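Local coordinates for BspA (BspA_V) (PDB 5DZ8), which probably acts as a cell wall-attached adhesin of the antigen I/II family in Streptococcus agalactiae, this chain being its variable domain, at residues G55-H60 against A71-V76. Residues are numbered along the deposited sequence; the frame is centred on the assembly and turned at random.
Sequences GKVNHH and AFVDSV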
loop_
_atom_site.group_PDB
_atom_site.type_symbol
_atom_site.label_atom_id
_atom_site.label_comp_id
_atom_site.label_asym_id
_atom_site.label_seq_id
_atom_site.Cartn_x
_atom_site.Cartn_y
_atom_site.Cartn_z
ATOM N N GLY A 55 2.025 -23.555 10.018
ATOM C CA GLY A 55 1.805 -24.365 8.857
ATOM C C GLY A 55 2.557 -25.689 8.884
ATOM O O GLY A 55 3.142 -26.031 9.857
ATOM N N LYS A 56 2.560 -26.399 7.774
ATOM C CA LYS A 56 3.251 -27.664 7.680
ATOM C C LYS A 56 3.615 -27.961 6.259
ATOM O O LYS A 56 2.759 -27.902 5.385
ATOM C CB LYS A 56 2.376 -28.774 8.151
ATOM C CG LYS A 56 3.149 -30.070 8.336
ATOM C CD LYS A 56 2.210 -31.113 8.848
ATOM C CE LYS A 56 2.917 -32.456 9.005
ATOM N NZ LYS A 56 3.448 -32.896 7.709
ATOM N N VAL A 57 4.885 -28.290 6.036
ATOM C CA VAL A 57 5.340 -28.788 4.746
ATOM C C VAL A 57 5.101 -30.271 4.742
ATOM O O VAL A 57 5.487 -30.970 5.698
ATOM C CB VAL A 57 6.822 -28.481 4.489
ATOM C CG1 VAL A 57 7.244 -28.932 3.097
ATOM C CG2 VAL A 57 7.051 -26.978 4.605
ATOM N N ASN A 58 4.423 -30.739 3.686
ATOM C CA ASN A 58 4.173 -32.172 3.515
ATOM C C ASN A 58 5.225 -32.784 2.640
ATOM O O ASN A 58 5.251 -32.601 1.412
ATOM C CB ASN A 58 2.757 -32.413 3.031
ATOM C CG ASN A 58 1.739 -31.742 3.934
ATOM O OD1 ASN A 58 1.614 -32.125 5.095
ATOM N ND2 ASN A 58 1.047 -30.691 3.422
ATOM N N HIS A 59 6.147 -33.482 3.278
ATOM C CA HIS A 59 7.230 -34.093 2.544
ATOM C C HIS A 59 7.495 -35.528 3.002
ATOM O O HIS A 59 7.086 -35.948 4.074
ATOM C CB HIS A 59 8.513 -33.220 2.640
ATOM C CG HIS A 59 8.985 -32.994 4.037
ATOM N ND1 HIS A 59 9.488 -31.794 4.449
ATOM C CD2 HIS A 59 8.975 -33.780 5.127
ATOM C CE1 HIS A 59 9.796 -31.847 5.725
ATOM N NE2 HIS A 59 9.489 -33.048 6.166
ATOM N N HIS A 60 8.200 -36.273 2.176
ATOM C CA HIS A 60 8.634 -37.613 2.567
ATOM C C HIS A 60 9.930 -37.963 1.818
ATOM O O HIS A 60 10.251 -37.375 0.783
ATOM C CB HIS A 60 7.539 -38.655 2.362
ATOM C CG HIS A 60 7.262 -38.978 0.935
ATOM N ND1 HIS A 60 6.422 -38.212 0.142
ATOM C CD2 HIS A 60 7.698 -39.995 0.150
ATOM C CE1 HIS A 60 6.388 -38.718 -1.080
ATOM N NE2 HIS A 60 7.160 -39.797 -1.100
ATOM N N ALA A 71 14.008 -36.629 -1.694
ATOM C CA ALA A 71 13.114 -35.843 -0.900
ATOM C C ALA A 71 11.952 -35.424 -1.784
ATOM O O ALA A 71 12.170 -34.766 -2.770
ATOM C CB ALA A 71 13.837 -34.591 -0.387
ATOM N N PHE A 72 10.738 -35.761 -1.385
ATOM C CA PHE A 72 9.520 -35.360 -2.102
ATOM C C PHE A 72 8.890 -34.242 -1.321
ATOM O O PHE A 72 8.544 -34.416 -0.169
ATOM C CB PHE A 72 8.527 -36.524 -2.180
ATOM C CG PHE A 72 8.953 -37.626 -3.133
ATOM C CD1 PHE A 72 8.655 -37.547 -4.501
ATOM C CD2 PHE A 72 9.659 -38.751 -2.672
ATOM C CE1 PHE A 72 9.082 -38.553 -5.383
ATOM C CE2 PHE A 72 10.059 -39.759 -3.551
ATOM C CZ PHE A 72 9.777 -39.647 -4.913
ATOM N N VAL A 73 8.760 -33.086 -1.941
ATOM C CA VAL A 73 8.093 -31.973 -1.307
ATOM C C VAL A 73 6.748 -31.839 -2.000
ATOM O O VAL A 73 6.644 -31.167 -3.010
ATOM C CB VAL A 73 8.901 -30.691 -1.419
ATOM C CG1 VAL A 73 8.301 -29.581 -0.544
ATOM C CG2 VAL A 73 10.351 -30.952 -1.052
ATOM N N ASP A 74 5.729 -32.450 -1.400
ATOM C CA ASP A 74 4.424 -32.634 -2.031
ATOM C C ASP A 74 3.624 -31.357 -2.045
ATOM O O ASP A 74 3.212 -30.908 -3.123
ATOM C CB ASP A 74 3.661 -33.765 -1.364
ATOM C CG ASP A 74 4.391 -35.101 -1.502
ATOM O OD1 ASP A 74 4.781 -35.450 -2.653
ATOM O OD2 ASP A 74 4.644 -35.768 -0.454
ATOM N N SER A 75 3.486 -30.732 -0.879
ATOM C CA SER A 75 2.743 -29.514 -0.756
ATOM C C SER A 75 3.106 -28.797 0.528
ATOM O O SER A 75 3.864 -29.314 1.316
ATOM C CB SER A 75 1.271 -29.889 -0.743
ATOM O OG SER A 75 1.009 -30.647 0.443
ATOM N N VAL A 76 2.501 -27.637 0.757
ATOM C CA VAL A 76 2.664 -26.928 1.992
ATOM C C VAL A 76 1.323 -26.364 2.460
ATOM O O VAL A 76 0.591 -25.792 1.666
ATOM C CB VAL A 76 3.706 -25.812 1.885
ATOM C CG1 VAL A 76 3.403 -24.843 0.741
ATOM C CG2 VAL A 76 3.806 -25.072 3.210
#
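The imidazole of His60 lies nearly parallel to the ring of Phe72, planes 9° apart and centroids 4.5 Å from each other, yet slid so far that the rings barely overlap. One face of the imidazole is instead met by Phe72 CB in a CH-pi contact, 3.6 Å from the ring centroid and displaced toward the rim. At the edge of the same imidazole, and in its plane, Asp74 OD2 accepts a hydrogen bond from His60 ND1 (3.1 Å) through its syn lone pair; the carboxylate is itself nearly coplanar with the ring. His60 O lies in plane at the edge of the Phe72 ring, and the His59 ring has Val57 O over the centre of one face. Contact with Phe72 and the bond to Asp74 would be expected to limit how far the His60 imidazole can turn.

Strands 47-63 and 69-85 form an antiparallel hairpin in the large sheet of the variable domain, and a classic beta bulge interrupts their pairing where Asp74 and Ser75 both face Asn58. Asn58 O consequently takes two amides, Asp74 N at 2.9 Å and Ser75 N in a weak bond of 3.4 Å. On the face that carries His60 and Phe72, Asn58 ND2 also donates to Ser75 OG at 3.0 Å, the hydroxyl somewhat out of the amide plane, and to Thr77 OG1; Lys56 NZ reaches Asn58 OD1 as well as Asp32 O.

On the other face, which His59 shares, Val57 makes the apolar contacts with diverging methyls: CG1, anti to the backbone N (chi1 -176°), meets Val73 CG1 at 3.8 Å, while CG2 touches Val76 CG2 at 4.0 Å. Tyr165 of the second subunit packs on Val57 and Val73 here, its OH hydrogen-bonded to ND1 of His59, whose NE2 bonds Pro31 O.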